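Local atomic coordinates of protein stn1 (Schizosaccharomyces pombe, PDB entry 3KF6), a protein that binds single-stranded telomeric DNA and, in complex with Ten1, is required for telomere maintenance in fission yeast. Residues I23-V26 and H27-S30; D131-K134 and A135-R139; I95-S98 and P99-V103; F82-Q85 and D86-M90. One frame throughout, in Å; residues are numbered along the deposited sequence.

Overall arrangement
All four contacts are local and lie in the N-terminal OB-fold part of Stn1. Along the chain they come in the order interaction 1, interaction 4, interaction 3, interaction 2. Interactions 4 and 3, whose centres are about 16 Å apart, bracket helix 88-94 as the chain passes from strand 77-83 to strand 102-110 of one curled sheet. Interaction 1 closes helix 23-26 on the opposite side of the chain's centre from both. Interaction 2 lies on helix 130-153, about 18 Å between centres from interactions 1 and 3, and touches interaction 3 through Glu132 and Val102. Interactions 2 and 3 also meet Ten1, so these two contacts lie where Stn1 meets Ten1.

Interaction 1 (I23-V26 and H27-S30); sequences ISDV and HKIS
Lys28 reaches back along the last turn of helix 23-26 to Ser24 and Asp25. CB sits 3.4 Å from Asp25 O. Next, CG lies opposite the carbonyl carbon, beside the backbone N (chi1 -71°), which directs the chain over Ser24, with Lys28 CG 3.4 Å from Ser24 O. Extended from there on, the chain carries CD past the same carbonyl oxygen and to 4.1 Å from Asp25 OD1, and CE still keeps near Ser24 O. The tip, NZ, stops 4.4 Å from Asp25 OD1, beyond a direct salt bridge. A water fills the place between them: it accepts from Lys28 NZ, donates to Asp25 OD1 and is also hydrogen-bonded to Ser24 OG. The other carboxylate oxygen, OD2, forms a salt bridge with Lys143 of helix 130-153. On another side of the turn, CG2 of Ile23 packs alongside the His27 ring, 3.7 Å from CD2, while His27 NE2 reaches Val77 O on strand 77-83. The backbone ends its helix here: His27 N bonds to Ile23 O, and a type I turn from Val26 to Ile29 is closed by Ile29 N on Val26 O at 3.2 Å. A second water donates to both Val26 O and Ile29 O. Asp25 thus faces two positive groups, one directly and one through water, which would probably favour its ionised form; the salt bridge to Lys143 ties the short helix to helix 130-153.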
# COMPACT_ATOMS: atom_id res chain seq x y z
N ILE A 23 8.08 -1.44 0.81
CA ILE A 23 8.54 -1.52 -0.57
C ILE A 23 9.69 -0.59 -0.91
O ILE A 23 10.59 -0.97 -1.65
CB ILE A 23 7.33 -1.32 -1.52
CG1 ILE A 23 6.41 -2.55 -1.39
CG2 ILE A 23 7.80 -1.13 -2.97
CD1 ILE A 23 5.06 -2.40 -2.07
N SER A 24 9.68 0.62 -0.36
CA SER A 24 10.77 1.55 -0.64
C SER A 24 12.11 0.95 -0.19
O SER A 24 13.13 1.17 -0.82
CB SER A 24 10.53 2.89 0.07
OG SER A 24 10.48 2.71 1.47
N ASP A 25 12.09 0.19 0.90
CA ASP A 25 13.32 -0.43 1.40
C ASP A 25 13.71 -1.63 0.55
O ASP A 25 14.90 -1.94 0.40
CB ASP A 25 13.16 -0.84 2.87
CG ASP A 25 13.10 0.37 3.80
OD1 ASP A 25 13.88 1.32 3.57
OD2 ASP A 25 12.30 0.36 4.76
N VAL A 26 12.72 -2.32 -0.01
CA VAL A 26 13.01 -3.46 -0.87
C VAL A 26 13.83 -2.95 -2.06
O VAL A 26 14.80 -3.58 -2.47
CB VAL A 26 11.69 -4.13 -1.36
CG1 VAL A 26 12.00 -5.22 -2.37
CG2 VAL A 26 10.95 -4.72 -0.18
N HIS A 27 13.44 -1.79 -2.59
CA HIS A 27 14.15 -1.19 -3.72
C HIS A 27 15.54 -0.68 -3.35
O HIS A 27 16.30 -0.24 -4.22
CB HIS A 27 13.33 -0.04 -4.31
CG HIS A 27 12.20 -0.49 -5.19
ND1 HIS A 27 12.39 -0.96 -6.47
CD2 HIS A 27 10.87 -0.57 -4.96
CE1 HIS A 27 11.23 -1.30 -6.99
NE2 HIS A 27 10.29 -1.07 -6.10
N LYS A 28 15.88 -0.74 -2.06
CA LYS A 28 17.18 -0.28 -1.60
C LYS A 28 18.14 -1.42 -1.30
O LYS A 28 19.31 -1.19 -0.95
CB LYS A 28 17.02 0.61 -0.36
CG LYS A 28 16.40 1.96 -0.66
CD LYS A 28 16.22 2.78 0.60
CE LYS A 28 15.55 4.11 0.29
NZ LYS A 28 15.27 4.90 1.52
N ILE A 29 17.66 -2.65 -1.42
CA ILE A 29 18.51 -3.81 -1.17
C ILE A 29 19.60 -3.84 -2.24
O ILE A 29 19.33 -3.62 -3.42
CB ILE A 29 17.70 -5.12 -1.24
CG1 ILE A 29 16.65 -5.16 -0.12
CG2 ILE A 29 18.63 -6.33 -1.11
CD1 ILE A 29 15.68 -6.32 -0.21
N SER A 30 20.83 -4.10 -1.81
CA SER A 30 21.95 -4.15 -2.74
C SER A 30 22.25 -5.56 -3.22
O SER A 30 22.21 -6.52 -2.44
CB SER A 30 23.20 -3.55 -2.08
OG SER A 30 23.53 -4.25 -0.89
O HOH W 1 13.00 3.45 2.27
O HOH W 2 16.75 -3.80 -4.35

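Interaction 2 (D131-K134 and A135-R139); sequences DEWK and AWQKR
Trp136 lays one face of its indole against the preceding turn of the same helix: Glu132 O lies 3.2 Å above the ring plane and Trp133 CA 3.4 Å, both toward the rim. With CG opposite its carbonyl carbon (chi1 -59°), the ring leans back along the helix. Glu132 passes obliquely across it, the carboxylate plane turned 61° from the ring, and OE2 comes 3.8 Å from Trp136 CZ2. A water in the indole plane accepts from Trp136 NE1 and lies 2.6 Å from Glu132 OE2, while OE1 forms a salt bridge with Arg25 of the Ten1 chain. Trp133 points elsewhere, side by side with Gln137, whose OE1 meets the indole edge 3.7 Å from CZ3; a second water bridges this OE1 to Lys134 O. Ala135 O accepts from both Arg139 N and Arg139 NH1, one turn further along, which arrive from opposite faces of the carbonyl plane, the latter at 3.0 Å. A leucine in place of Trp136 would probably leave the Glu132 water without its indole N-H partner and Arg101 of Ten1 without the ring of its cation-pi contact. Regular i to i+4 bonds, such as Gln137 N to Trp133 O, hold the helix. Trp133, Trp136 and Gln137 also pack against Ten1: the C-terminal helix of this OB-fold subunit lies at the interface of an Rpa2-Rpa3-like heterodimer.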
# COMPACT_ATOMS: atom_id res chain seq x y z
N ASP A 131 -5.83 -4.94 9.55
CA ASP A 131 -4.64 -5.70 9.17
C ASP A 131 -3.53 -4.82 8.62
O ASP A 131 -2.35 -5.09 8.84
CB ASP A 131 -4.97 -6.76 8.12
CG ASP A 131 -5.96 -7.79 8.61
OD1 ASP A 131 -5.86 -8.22 9.78
OD2 ASP A 131 -6.84 -8.17 7.81
N GLU A 132 -3.89 -3.78 7.88
CA GLU A 132 -2.86 -2.92 7.31
C GLU A 132 -2.05 -2.11 8.30
O GLU A 132 -0.82 -2.08 8.20
CB GLU A 132 -3.44 -1.98 6.25
CG GLU A 132 -3.05 -2.39 4.85
CD GLU A 132 -3.38 -1.34 3.82
OE1 GLU A 132 -4.54 -0.90 3.77
OE2 GLU A 132 -2.47 -0.97 3.05
N TRP A 133 -2.68 -1.43 9.26
CA TRP A 133 -1.87 -0.67 10.19
C TRP A 133 -1.02 -1.60 11.05
O TRP A 133 0.07 -1.22 11.47
CB TRP A 133 -2.70 0.30 11.07
CG TRP A 133 -3.70 -0.31 12.00
CD1 TRP A 133 -5.05 -0.35 11.82
CD2 TRP A 133 -3.44 -0.92 13.27
NE1 TRP A 133 -5.65 -0.94 12.91
CE2 TRP A 133 -4.69 -1.30 13.81
CE3 TRP A 133 -2.27 -1.18 14.01
CZ2 TRP A 133 -4.81 -1.93 15.06
CZ3 TRP A 133 -2.39 -1.81 15.25
CH2 TRP A 133 -3.65 -2.17 15.76
N LYS A 134 -1.50 -2.82 11.31
CA LYS A 134 -0.73 -3.78 12.08
C LYS A 134 0.51 -4.15 11.27
O LYS A 134 1.59 -4.35 11.82
CB LYS A 134 -1.56 -5.03 12.38
CG LYS A 134 -2.65 -4.81 13.42
CD LYS A 134 -3.48 -6.07 13.65
CE LYS A 134 -4.49 -5.87 14.77
NZ LYS A 134 -5.27 -7.12 15.01
N ALA A 135 0.36 -4.24 9.95
CA ALA A 135 1.48 -4.58 9.07
C ALA A 135 2.49 -3.44 9.08
O ALA A 135 3.70 -3.67 9.04
CB ALA A 135 0.98 -4.82 7.66
N TRP A 136 2.00 -2.20 9.13
CA TRP A 136 2.89 -1.05 9.17
C TRP A 136 3.63 -1.03 10.50
O TRP A 136 4.83 -0.75 10.54
CB TRP A 136 2.11 0.27 9.01
CG TRP A 136 1.33 0.36 7.74
CD1 TRP A 136 1.57 -0.30 6.57
CD2 TRP A 136 0.17 1.17 7.51
NE1 TRP A 136 0.63 0.04 5.62
CE2 TRP A 136 -0.24 0.94 6.18
CE3 TRP A 136 -0.56 2.06 8.30
CZ2 TRP A 136 -1.36 1.57 5.62
CZ3 TRP A 136 -1.67 2.69 7.75
CH2 TRP A 136 -2.06 2.43 6.42
N GLN A 137 2.92 -1.35 11.58
CA GLN A 137 3.51 -1.39 12.92
C GLN A 137 4.66 -2.38 12.96
O GLN A 137 5.77 -2.07 13.41
CB GLN A 137 2.45 -1.78 13.94
CG GLN A 137 2.98 -1.92 15.36
CD GLN A 137 1.89 -2.25 16.35
OE1 GLN A 137 1.01 -3.06 16.07
NE2 GLN A 137 1.96 -1.64 17.53
N LYS A 138 4.40 -3.59 12.47
CA LYS A 138 5.40 -4.65 12.43
C LYS A 138 6.65 -4.23 11.66
O LYS A 138 7.78 -4.49 12.08
CB LYS A 138 4.80 -5.91 11.80
CG LYS A 138 5.80 -7.05 11.64
CD LYS A 138 5.15 -8.28 11.02
CE LYS A 138 4.08 -8.86 11.92
NZ LYS A 138 3.50 -10.11 11.37
N ARG A 139 6.44 -3.57 10.52
CA ARG A 139 7.56 -3.14 9.69
C ARG A 139 8.41 -2.03 10.30
O ARG A 139 9.63 -2.03 10.16
CB ARG A 139 7.05 -2.74 8.31
CG ARG A 139 6.72 -3.98 7.50
CD ARG A 139 5.78 -3.75 6.32
NE ARG A 139 5.61 -5.02 5.63
CZ ARG A 139 4.94 -6.06 6.12
NH1 ARG A 139 4.34 -5.99 7.31
NH2 ARG A 139 4.93 -7.21 5.46
O HOH W 3 0.14 -1.02 3.01
O HOH W 4 2.16 -5.25 14.53

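Interaction 3 (I95-S98 and P99-V103); sequences ISMS and PGNVV
This is a local turn contact, a type II beta turn from Ser98 to Asn101 at the entrance to strand 102-110 of the OB fold, with Asn101 folded back over the residues that lead into it. The turn is closed by Asn101 N on Ser98 O at 3.0 Å, a nearly straight bond of 162° at the hydrogen. Pro99 and Gly100 occupy its two corners. Gly100 has phi 106°, a backbone shape in which any side chain would collide with the carbonyl oxygen of Pro99. Asn101 sends its CG away from the carbonyl carbon, beside its own N (chi1 -70°), and this brings the amide in across the start of the turn, CG lying 3.2 Å from Ser98 O. The amide nitrogen ND2 uses one N-H for a weak hydrogen bond to Met97 SD at 3.6 Å; the thioether can come there because the Met97 chain bends at chi2 and chi3, which brings its sulfur up to the amide. ND2 also donates to a water at 3.1 Å, and that water donates to Ser96 O and is also hydrogen-bonded to Ser98 OG, linking the amide to the loop before the turn. On its other flank Met97 SD packs 4.2 Å from Val103 CG1. The amide oxygen OD1 accepts from Arg84 of the Ten1 chain, which also donates to Pro99 O. Behind the turn, Met97, Asn101 and Val103 rest on Ile56 of strand 49-62, Met97 and Asn101 touch Glu125 of strand 122-126, and helix 88-94 ends just before the loop.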
# COMPACT_ATOMS: atom_id res chain seq x y z
N ILE A 95 -5.22 -13.35 -10.04
CA ILE A 95 -5.94 -12.55 -11.03
C ILE A 95 -7.43 -12.45 -10.72
O ILE A 95 -8.18 -11.85 -11.48
CB ILE A 95 -5.75 -13.08 -12.47
CG1 ILE A 95 -5.95 -14.59 -12.52
CG2 ILE A 95 -4.37 -12.67 -12.98
CD1 ILE A 95 -5.89 -15.16 -13.92
N SER A 96 -7.86 -13.04 -9.61
CA SER A 96 -9.25 -12.96 -9.20
C SER A 96 -9.38 -11.69 -8.36
O SER A 96 -10.48 -11.25 -8.02
CB SER A 96 -9.67 -14.18 -8.38
OG SER A 96 -9.18 -14.12 -7.05
N MET A 97 -8.23 -11.10 -8.03
CA MET A 97 -8.18 -9.88 -7.24
C MET A 97 -8.57 -8.67 -8.09
O MET A 97 -8.57 -8.72 -9.31
CB MET A 97 -6.76 -9.66 -6.69
CG MET A 97 -6.29 -10.70 -5.68
SD MET A 97 -7.12 -10.59 -4.07
CE MET A 97 -8.37 -11.86 -4.24
N SER A 98 -8.91 -7.57 -7.42
CA SER A 98 -9.29 -6.34 -8.11
C SER A 98 -8.44 -5.21 -7.57
O SER A 98 -8.00 -5.25 -6.42
CB SER A 98 -10.77 -6.01 -7.85
OG SER A 98 -11.62 -7.06 -8.26
N PRO A 99 -8.20 -4.17 -8.39
CA PRO A 99 -7.40 -3.04 -7.91
C PRO A 99 -8.07 -2.49 -6.66
O PRO A 99 -9.30 -2.34 -6.61
CB PRO A 99 -7.46 -2.06 -9.08
CG PRO A 99 -7.54 -2.98 -10.27
CD PRO A 99 -8.55 -4.01 -9.81
N GLY A 100 -7.27 -2.19 -5.64
CA GLY A 100 -7.83 -1.68 -4.40
C GLY A 100 -7.81 -2.74 -3.32
O GLY A 100 -7.82 -2.42 -2.13
N ASN A 101 -7.78 -4.01 -3.71
CA ASN A 101 -7.73 -5.08 -2.71
C ASN A 101 -6.37 -5.02 -2.02
O ASN A 101 -5.37 -4.66 -2.65
CB ASN A 101 -7.87 -6.46 -3.37
CG ASN A 101 -9.26 -6.71 -3.90
OD1 ASN A 101 -10.17 -5.91 -3.71
ND2 ASN A 101 -9.43 -7.85 -4.58
N VAL A 102 -6.35 -5.35 -0.74
CA VAL A 102 -5.11 -5.35 0.03
C VAL A 102 -4.60 -6.78 0.13
O VAL A 102 -5.38 -7.69 0.43
CB VAL A 102 -5.32 -4.76 1.45
CG1 VAL A 102 -4.02 -4.82 2.26
CG2 VAL A 102 -5.80 -3.33 1.33
N VAL A 103 -3.32 -6.97 -0.14
CA VAL A 103 -2.73 -8.30 -0.06
C VAL A 103 -1.46 -8.33 0.77
O VAL A 103 -0.75 -7.32 0.90
CB VAL A 103 -2.35 -8.86 -1.47
CG1 VAL A 103 -3.61 -9.06 -2.32
CG2 VAL A 103 -1.36 -7.92 -2.17
O HOH W 5 -11.86 -9.18 -5.91

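Interaction 4 (F82-Q85 and D86-M90); sequences FIIQ and DDFSM
Two torsions bring Phe82 and Met90 together. The ring of Phe82 is thrown opposite its carbonyl carbon (chi1 -68°), and Met90 runs fully extended through CG and SD before its methyl turns at chi3 (67°). The two side chains cross at about a right angle, and the thioether arm meets the rim of the ring: Met90 CG lies near the ring plane, 3.8 Å from Phe82 CE2, and Met90 CE is 3.9 Å from Phe82 CD2. Met90 SD stands 5.2 Å from the ring centroid, a Met-aromatic contact at the edge. Earlier in the turn, Ile84 and Phe88 lie side by side, with Ile84 CG2 3.9 Å from Phe88 CD1, and Ile83 CG2 touches Asp86 OD1 at 3.5 Å. The chain bends through 3-10 type bonds, Asp86 N to Ile83 O and Asp87 N to Ile84 O. Asp87 then serves as N-cap of helix 88-94: its OD1 accepts from Met90 N at 2.9 Å along an almost straight line (177°), with Met90 N approaching from above the carboxylate plane. An alanine at Met90 would keep the capping N-H but would probably open a gap beside the Phe82 edge. Phe82 also meets Phe123 edge-to-face and packs on Leu68. The chemistry is therefore divided: a carboxylate satisfies an amide at the helix start, where its charge would probably suit the helix dipole, while sulfur and ring edge join the helix to the strand before it by dispersion and weak polar attraction.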
# COMPACT_ATOMS: atom_id res chain seq x y z
N PHE A 82 3.68 -13.83 -10.23
CA PHE A 82 3.09 -15.14 -9.98
C PHE A 82 3.37 -16.04 -11.18
O PHE A 82 2.72 -15.90 -12.22
CB PHE A 82 1.58 -15.03 -9.77
CG PHE A 82 1.20 -14.33 -8.51
CD1 PHE A 82 1.15 -12.94 -8.46
CD2 PHE A 82 0.93 -15.05 -7.35
CE1 PHE A 82 0.85 -12.28 -7.27
CE2 PHE A 82 0.62 -14.41 -6.16
CZ PHE A 82 0.58 -13.02 -6.12
N ILE A 83 4.33 -16.95 -11.05
CA ILE A 83 4.66 -17.87 -12.14
C ILE A 83 3.57 -18.93 -12.17
O ILE A 83 3.53 -19.83 -11.33
CB ILE A 83 6.03 -18.54 -11.91
CG1 ILE A 83 7.11 -17.47 -11.80
CG2 ILE A 83 6.35 -19.48 -13.08
CD1 ILE A 83 8.45 -17.99 -11.33
N ILE A 84 2.68 -18.80 -13.15
CA ILE A 84 1.54 -19.68 -13.32
C ILE A 84 1.77 -21.17 -13.08
O ILE A 84 1.12 -21.77 -12.23
CB ILE A 84 0.93 -19.50 -14.73
CG1 ILE A 84 0.59 -18.03 -14.96
CG2 ILE A 84 -0.33 -20.35 -14.87
CD1 ILE A 84 0.02 -17.72 -16.33
N GLN A 85 2.70 -21.76 -13.82
CA GLN A 85 2.98 -23.19 -13.70
C GLN A 85 3.50 -23.63 -12.34
O GLN A 85 3.36 -24.80 -11.97
CB GLN A 85 3.96 -23.64 -14.79
CG GLN A 85 5.37 -23.09 -14.63
CD GLN A 85 6.30 -23.61 -15.71
OE1 GLN A 85 6.51 -24.82 -15.83
NE2 GLN A 85 6.86 -22.70 -16.50
N ASP A 86 4.09 -22.71 -11.59
CA ASP A 86 4.63 -23.04 -10.28
C ASP A 86 3.52 -23.30 -9.26
O ASP A 86 3.68 -24.09 -8.34
CB ASP A 86 5.53 -21.91 -9.78
CG ASP A 86 6.90 -21.94 -10.42
OD1 ASP A 86 7.05 -22.53 -11.51
OD2 ASP A 86 7.84 -21.36 -9.84
N ASP A 87 2.39 -22.63 -9.46
CA ASP A 87 1.26 -22.78 -8.56
C ASP A 87 0.00 -22.26 -9.25
O ASP A 87 -0.39 -21.11 -9.05
CB ASP A 87 1.50 -21.99 -7.28
CG ASP A 87 0.56 -22.37 -6.16
OD1 ASP A 87 -0.60 -22.71 -6.45
OD2 ASP A 87 0.99 -22.33 -4.99
N PHE A 88 -0.62 -23.10 -10.07
CA PHE A 88 -1.82 -22.71 -10.80
C PHE A 88 -2.89 -22.15 -9.87
O PHE A 88 -3.54 -21.15 -10.19
CB PHE A 88 -2.39 -23.90 -11.57
CG PHE A 88 -3.45 -23.53 -12.56
CD1 PHE A 88 -3.11 -22.87 -13.74
CD2 PHE A 88 -4.79 -23.82 -12.32
CE1 PHE A 88 -4.09 -22.51 -14.66
CE2 PHE A 88 -5.77 -23.46 -13.23
CZ PHE A 88 -5.42 -22.80 -14.41
N SER A 89 -3.08 -22.80 -8.73
CA SER A 89 -4.08 -22.38 -7.75
C SER A 89 -3.87 -20.94 -7.29
O SER A 89 -4.76 -20.10 -7.43
CB SER A 89 -4.03 -23.32 -6.54
OG SER A 89 -4.98 -22.93 -5.56
N MET A 90 -2.70 -20.66 -6.73
CA MET A 90 -2.40 -19.32 -6.25
C MET A 90 -2.47 -18.29 -7.36
O MET A 90 -2.95 -17.17 -7.15
CB MET A 90 -1.01 -19.28 -5.59
CG MET A 90 -0.60 -17.89 -5.12
SD MET A 90 0.99 -17.87 -4.27
CE MET A 90 2.12 -18.31 -5.62